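Local coordinates for protein tRNA uridine(34) acetyltransferase (Methanocaldococcus infernus, PDB 6IA8) that converts the wobble uridine 34 of tRNA to 5-carboxymethyluridine from acetyl-CoA, by radical S-adenosyl-L-methionine chemistry at an iron-sulfur cluster, at residues E312-K323 against K350-M361. Sequence-based numbering, arbitrary orientation.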
loop_
_atom_site.group_PDB
_atom_site.type_symbol
_atom_site.label_atom_id
_atom_site.label_comp_id
_atom_site.label_asym_id
_atom_site.label_seq_id
_atom_site.Cartn_x
_atom_site.Cartn_y
_atom_site.Cartn_z
ATOM N N GLU A 312 -24.680 8.621 3.069
ATOM C CA GLU A 312 -24.283 7.220 3.146
ATOM C C GLU A 312 -24.736 6.433 1.921
ATOM O O GLU A 312 -23.965 5.634 1.378
ATOM C CB GLU A 312 -24.837 6.587 4.421
ATOM C CG GLU A 312 -24.168 7.062 5.689
ATOM C CD GLU A 312 -23.452 5.942 6.404
ATOM O OE1 GLU A 312 -22.226 5.797 6.218
ATOM O OE2 GLU A 312 -24.119 5.191 7.142
ATOM N N GLU A 313 -25.977 6.644 1.471
ATOM C CA GLU A 313 -26.497 5.902 0.326
ATOM C C GLU A 313 -25.571 6.030 -0.882
ATOM O O GLU A 313 -25.226 5.038 -1.524
ATOM C CB GLU A 313 -27.910 6.398 -0.012
ATOM C CG GLU A 313 -28.454 5.936 -1.350
ATOM C CD GLU A 313 -29.488 6.905 -1.928
ATOM O OE1 GLU A 313 -30.391 7.355 -1.183
ATOM O OE2 GLU A 313 -29.384 7.232 -3.129
ATOM N N GLU A 314 -25.181 7.250 -1.229
ATOM C CA GLU A 314 -24.384 7.433 -2.439
ATOM C C GLU A 314 -22.984 6.848 -2.275
ATOM O O GLU A 314 -22.440 6.247 -3.211
ATOM C CB GLU A 314 -24.290 8.918 -2.799
ATOM C CG GLU A 314 -25.613 9.588 -3.122
ATOM C CD GLU A 314 -26.314 10.097 -1.885
ATOM O OE1 GLU A 314 -27.337 9.507 -1.489
ATOM O OE2 GLU A 314 -25.826 11.082 -1.300
ATOM N N ALA A 315 -22.371 7.044 -1.103
ATOM C CA ALA A 315 -21.037 6.504 -0.882
ATOM C C ALA A 315 -21.064 4.989 -0.996
ATOM O O ALA A 315 -20.170 4.391 -1.604
ATOM C CB ALA A 315 -20.511 6.944 0.481
ATOM N N ILE A 316 -22.092 4.358 -0.419
ATOM C CA ILE A 316 -22.216 2.904 -0.463
ATOM C C ILE A 316 -22.360 2.419 -1.897
ATOM O O ILE A 316 -21.737 1.426 -2.288
ATOM C CB ILE A 316 -23.399 2.451 0.412
ATOM C CG1 ILE A 316 -23.098 2.737 1.890
ATOM C CG2 ILE A 316 -23.706 0.961 0.201
ATOM C CD1 ILE A 316 -24.306 2.541 2.803
ATOM N N GLU A 317 -23.186 3.098 -2.699
ATOM C CA GLU A 317 -23.375 2.695 -4.085
ATOM C C GLU A 317 -22.060 2.744 -4.843
ATOM O O GLU A 317 -21.715 1.805 -5.561
ATOM C CB GLU A 317 -24.413 3.593 -4.759
ATOM C CG GLU A 317 -25.819 3.409 -4.228
ATOM C CD GLU A 317 -26.805 4.375 -4.849
ATOM O OE1 GLU A 317 -26.404 5.124 -5.762
ATOM O OE2 GLU A 317 -27.977 4.388 -4.416
ATOM N N VAL A 318 -21.306 3.839 -4.707
ATOM C CA VAL A 318 -20.058 3.981 -5.458
ATOM C C VAL A 318 -19.008 2.978 -4.976
ATOM O O VAL A 318 -18.326 2.324 -5.778
ATOM C CB VAL A 318 -19.543 5.427 -5.353
ATOM C CG1 VAL A 318 -18.182 5.557 -6.013
ATOM C CG2 VAL A 318 -20.544 6.369 -6.013
ATOM N N ILE A 319 -18.844 2.847 -3.662
ATOM C CA ILE A 319 -17.773 1.990 -3.166
ATOM C C ILE A 319 -18.105 0.532 -3.442
ATOM O O ILE A 319 -17.219 -0.279 -3.743
ATOM C CB ILE A 319 -17.519 2.253 -1.670
ATOM C CG1 ILE A 319 -16.967 3.685 -1.474
ATOM C CG2 ILE A 319 -16.528 1.239 -1.124
ATOM C CD1 ILE A 319 -16.879 4.107 -0.019
ATOM N N SER A 320 -19.386 0.178 -3.356
ATOM C CA SER A 320 -19.792 -1.193 -3.673
ATOM C C SER A 320 -19.505 -1.532 -5.134
ATOM O O SER A 320 -18.961 -2.604 -5.453
ATOM C CB SER A 320 -21.276 -1.370 -3.364
ATOM O OG SER A 320 -21.508 -1.367 -1.959
ATOM N N TYR A 321 -19.813 -0.604 -6.037
ATOM C CA TYR A 321 -19.422 -0.788 -7.428
ATOM C C TYR A 321 -17.915 -0.971 -7.547
ATOM O O TYR A 321 -17.437 -1.907 -8.197
ATOM C CB TYR A 321 -19.884 0.403 -8.281
ATOM C CG TYR A 321 -19.389 0.300 -9.704
ATOM C CD1 TYR A 321 -20.022 -0.538 -10.623
ATOM C CD2 TYR A 321 -18.244 0.970 -10.105
ATOM C CE1 TYR A 321 -19.551 -0.667 -11.920
ATOM C CE2 TYR A 321 -17.761 0.839 -11.388
ATOM C CZ TYR A 321 -18.409 0.025 -12.290
ATOM O OH TYR A 321 -17.894 -0.091 -13.558
ATOM N N ALA A 322 -17.146 -0.051 -6.969
ATOM C CA ALA A 322 -15.698 -0.126 -7.091
ATOM C C ALA A 322 -15.173 -1.479 -6.636
ATOM O O ALA A 322 -14.355 -2.093 -7.328
ATOM C CB ALA A 322 -15.034 0.992 -6.292
ATOM N N LYS A 323 -15.631 -1.967 -5.473
ATOM C CA LYS A 323 -15.159 -3.272 -5.020
ATOM C C LYS A 323 -15.601 -4.400 -5.944
ATOM O O LYS A 323 -14.895 -5.406 -6.075
ATOM C CB LYS A 323 -15.650 -3.531 -3.604
ATOM C CG LYS A 323 -14.926 -2.653 -2.550
ATOM C CD LYS A 323 -15.290 -3.109 -1.131
ATOM C CE LYS A 323 -14.021 -3.434 -0.340
ATOM N NZ LYS A 323 -14.300 -3.840 1.063
ATOM N N LYS A 350 -21.016 8.291 9.903
ATOM C CA LYS A 350 -21.065 7.007 10.586
ATOM C C LYS A 350 -19.757 6.248 10.409
ATOM O O LYS A 350 -19.035 6.420 9.421
ATOM C CB LYS A 350 -22.248 6.190 10.074
ATOM C CG LYS A 350 -23.583 6.692 10.628
ATOM C CD LYS A 350 -24.779 6.147 9.863
ATOM C CE LYS A 350 -24.842 4.628 9.911
ATOM N NZ LYS A 350 -26.074 4.104 9.247
ATOM N N SER A 351 -19.451 5.409 11.399
ATOM C CA SER A 351 -18.130 4.801 11.520
ATOM C C SER A 351 -18.024 3.400 10.920
ATOM O O SER A 351 -16.922 2.833 10.888
ATOM C CB SER A 351 -17.726 4.746 12.998
ATOM O OG SER A 351 -18.713 4.079 13.765
ATOM N N ASN A 352 -19.127 2.822 10.459
ATOM C CA ASN A 352 -19.127 1.467 9.917
ATOM C C ASN A 352 -19.413 1.441 8.413
ATOM O O ASN A 352 -20.103 0.560 7.907
ATOM C CB ASN A 352 -20.141 0.608 10.668
ATOM C CG ASN A 352 -21.531 1.215 10.659
ATOM O OD1 ASN A 352 -21.692 2.402 10.384
ATOM N ND2 ASN A 352 -22.540 0.406 10.965
ATOM N N LEU A 353 -18.885 2.413 7.672
ATOM C CA LEU A 353 -19.157 2.466 6.240
ATOM C C LEU A 353 -18.745 1.168 5.563
ATOM O O LEU A 353 -19.453 0.669 4.685
ATOM C CB LEU A 353 -18.432 3.656 5.609
ATOM C CG LEU A 353 -18.622 3.819 4.096
ATOM C CD1 LEU A 353 -20.100 3.906 3.736
ATOM C CD2 LEU A 353 -17.879 5.052 3.577
ATOM N N GLY A 354 -17.611 0.597 5.969
ATOM C CA GLY A 354 -17.186 -0.672 5.393
ATOM C C GLY A 354 -18.206 -1.778 5.583
ATOM O O GLY A 354 -18.467 -2.568 4.669
ATOM N N GLU A 355 -18.781 -1.868 6.781
ATOM C CA GLU A 355 -19.787 -2.887 7.053
ATOM C C GLU A 355 -21.037 -2.635 6.222
ATOM O O GLU A 355 -21.677 -3.580 5.745
ATOM C CB GLU A 355 -20.136 -2.901 8.552
ATOM C CG GLU A 355 -21.053 -4.043 8.956
ATOM C CD GLU A 355 -21.620 -3.870 10.360
ATOM O OE1 GLU A 355 -21.445 -2.780 10.947
ATOM O OE2 GLU A 355 -22.241 -4.824 10.876
ATOM N N LEU A 356 -21.403 -1.362 6.043
ATOM C CA LEU A 356 -22.584 -1.042 5.252
ATOM C C LEU A 356 -22.373 -1.448 3.801
ATOM O O LEU A 356 -23.298 -1.944 3.143
ATOM C CB LEU A 356 -22.891 0.453 5.368
ATOM C CG LEU A 356 -23.087 0.970 6.799
ATOM C CD1 LEU A 356 -23.264 2.478 6.794
ATOM C CD2 LEU A 356 -24.279 0.297 7.435
ATOM N N VAL A 357 -21.153 -1.246 3.294
ATOM C CA VAL A 357 -20.825 -1.643 1.931
ATOM C C VAL A 357 -20.927 -3.148 1.792
ATOM O O VAL A 357 -21.497 -3.653 0.824
ATOM C CB VAL A 357 -19.418 -1.153 1.550
ATOM C CG1 VAL A 357 -18.941 -1.843 0.289
ATOM C CG2 VAL A 357 -19.413 0.361 1.397
ATOM N N TYR A 358 -20.362 -3.886 2.755
ATOM C CA TYR A 358 -20.434 -5.346 2.738
ATOM C C TYR A 358 -21.885 -5.824 2.661
ATOM O O TYR A 358 -22.237 -6.675 1.832
ATOM C CB TYR A 358 -19.729 -5.900 3.985
ATOM C CG TYR A 358 -19.717 -7.414 4.086
ATOM C CD1 TYR A 358 -18.716 -8.164 3.472
ATOM C CD2 TYR A 358 -20.686 -8.091 4.816
ATOM C CE1 TYR A 358 -18.697 -9.549 3.568
ATOM C CE2 TYR A 358 -20.674 -9.472 4.915
ATOM C CZ TYR A 358 -19.682 -10.193 4.293
ATOM O OH TYR A 358 -19.674 -11.563 4.398
ATOM N N LYS A 359 -22.749 -5.295 3.529
ATOM C CA LYS A 359 -24.137 -5.750 3.545
ATOM C C LYS A 359 -24.872 -5.352 2.268
ATOM O O LYS A 359 -25.746 -6.089 1.778
ATOM C CB LYS A 359 -24.837 -5.186 4.774
ATOM C CG LYS A 359 -24.321 -5.770 6.089
ATOM C CD LYS A 359 -25.146 -5.270 7.278
ATOM C CE LYS A 359 -24.658 -5.903 8.577
ATOM N NZ LYS A 359 -25.417 -5.413 9.760
ATOM N N TYR A 360 -24.538 -4.184 1.720
ATOM C CA TYR A 360 -25.128 -3.783 0.447
ATOM C C TYR A 360 -24.738 -4.759 -0.659
ATOM O O TYR A 360 -25.582 -5.201 -1.447
ATOM C CB TYR A 360 -24.690 -2.366 0.099
ATOM C CG TYR A 360 -25.325 -1.808 -1.156
ATOM C CD1 TYR A 360 -26.557 -1.188 -1.110
ATOM C CD2 TYR A 360 -24.676 -1.879 -2.388
ATOM C CE1 TYR A 360 -27.124 -0.649 -2.243
ATOM C CE2 TYR A 360 -25.243 -1.347 -3.522
ATOM C CZ TYR A 360 -26.472 -0.740 -3.445
ATOM O OH TYR A 360 -27.052 -0.226 -4.580
ATOM N N MET A 361 -23.467 -5.133 -0.710
ATOM C CA MET A 361 -23.007 -6.073 -1.722
ATOM C C MET A 361 -23.654 -7.440 -1.547
ATOM O O MET A 361 -23.993 -8.098 -2.542
ATOM C CB MET A 361 -21.482 -6.170 -1.663
ATOM C CG MET A 361 -20.781 -4.865 -2.090
ATOM S SD MET A 361 -18.955 -4.900 -2.021
ATOM C CE MET A 361 -18.599 -5.945 -3.438
#
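Glu312, on the first turn of its helix, reaches Lys350 just ahead of helix 353-364, and its OE2 pairs with Lys350 NZ at 3.1 Å; this salt bridge is doubtful, because OE2 sits too close to a neighbour in the model and both side chains are poorly ordered. One turn on, Ile316 is a knob, set among Leu353, Leu356, Val357 and Tyr360. Its two branches divide the work: CD1 packs against Leu356 CB at 3.6 Å, while CG2, anti to the backbone N, meets Tyr360 CG at 3.5 Å. A beta-branched residue suits this place because it fills two directions at once. The aliphatic CG of Glu317 lies near the Tyr360 hydroxyl, its CB pointing away from the partner helix. Ile319 meets Leu353 tip to tip, CD1 to CD2 at 3.9 Å, and its CG2 abuts Val357. Ser320 is small enough to admit Val357, Met361 and the Tyr360 ring, whose CD2 lies 3.2 Å from Ser320 OG; that buried OG is satisfied within its own helix by donating to Ile316 O at 2.8 Å. Cutting Tyr360 back to an alanine removes the ring and would probably leave a gap beside Ile316 CG2 and Ser320. Lys323 lends its methylene chain, with CB 3.8 Å from Met361 CE. In return, Val357 is a knob set among Ile316, Ile319, Ser320 and Lys323. With axes 9.3 Å apart and crossing at -66°, this is knobs-into-holes packing of two steeply crossed helices within the radical SAM C-terminal region.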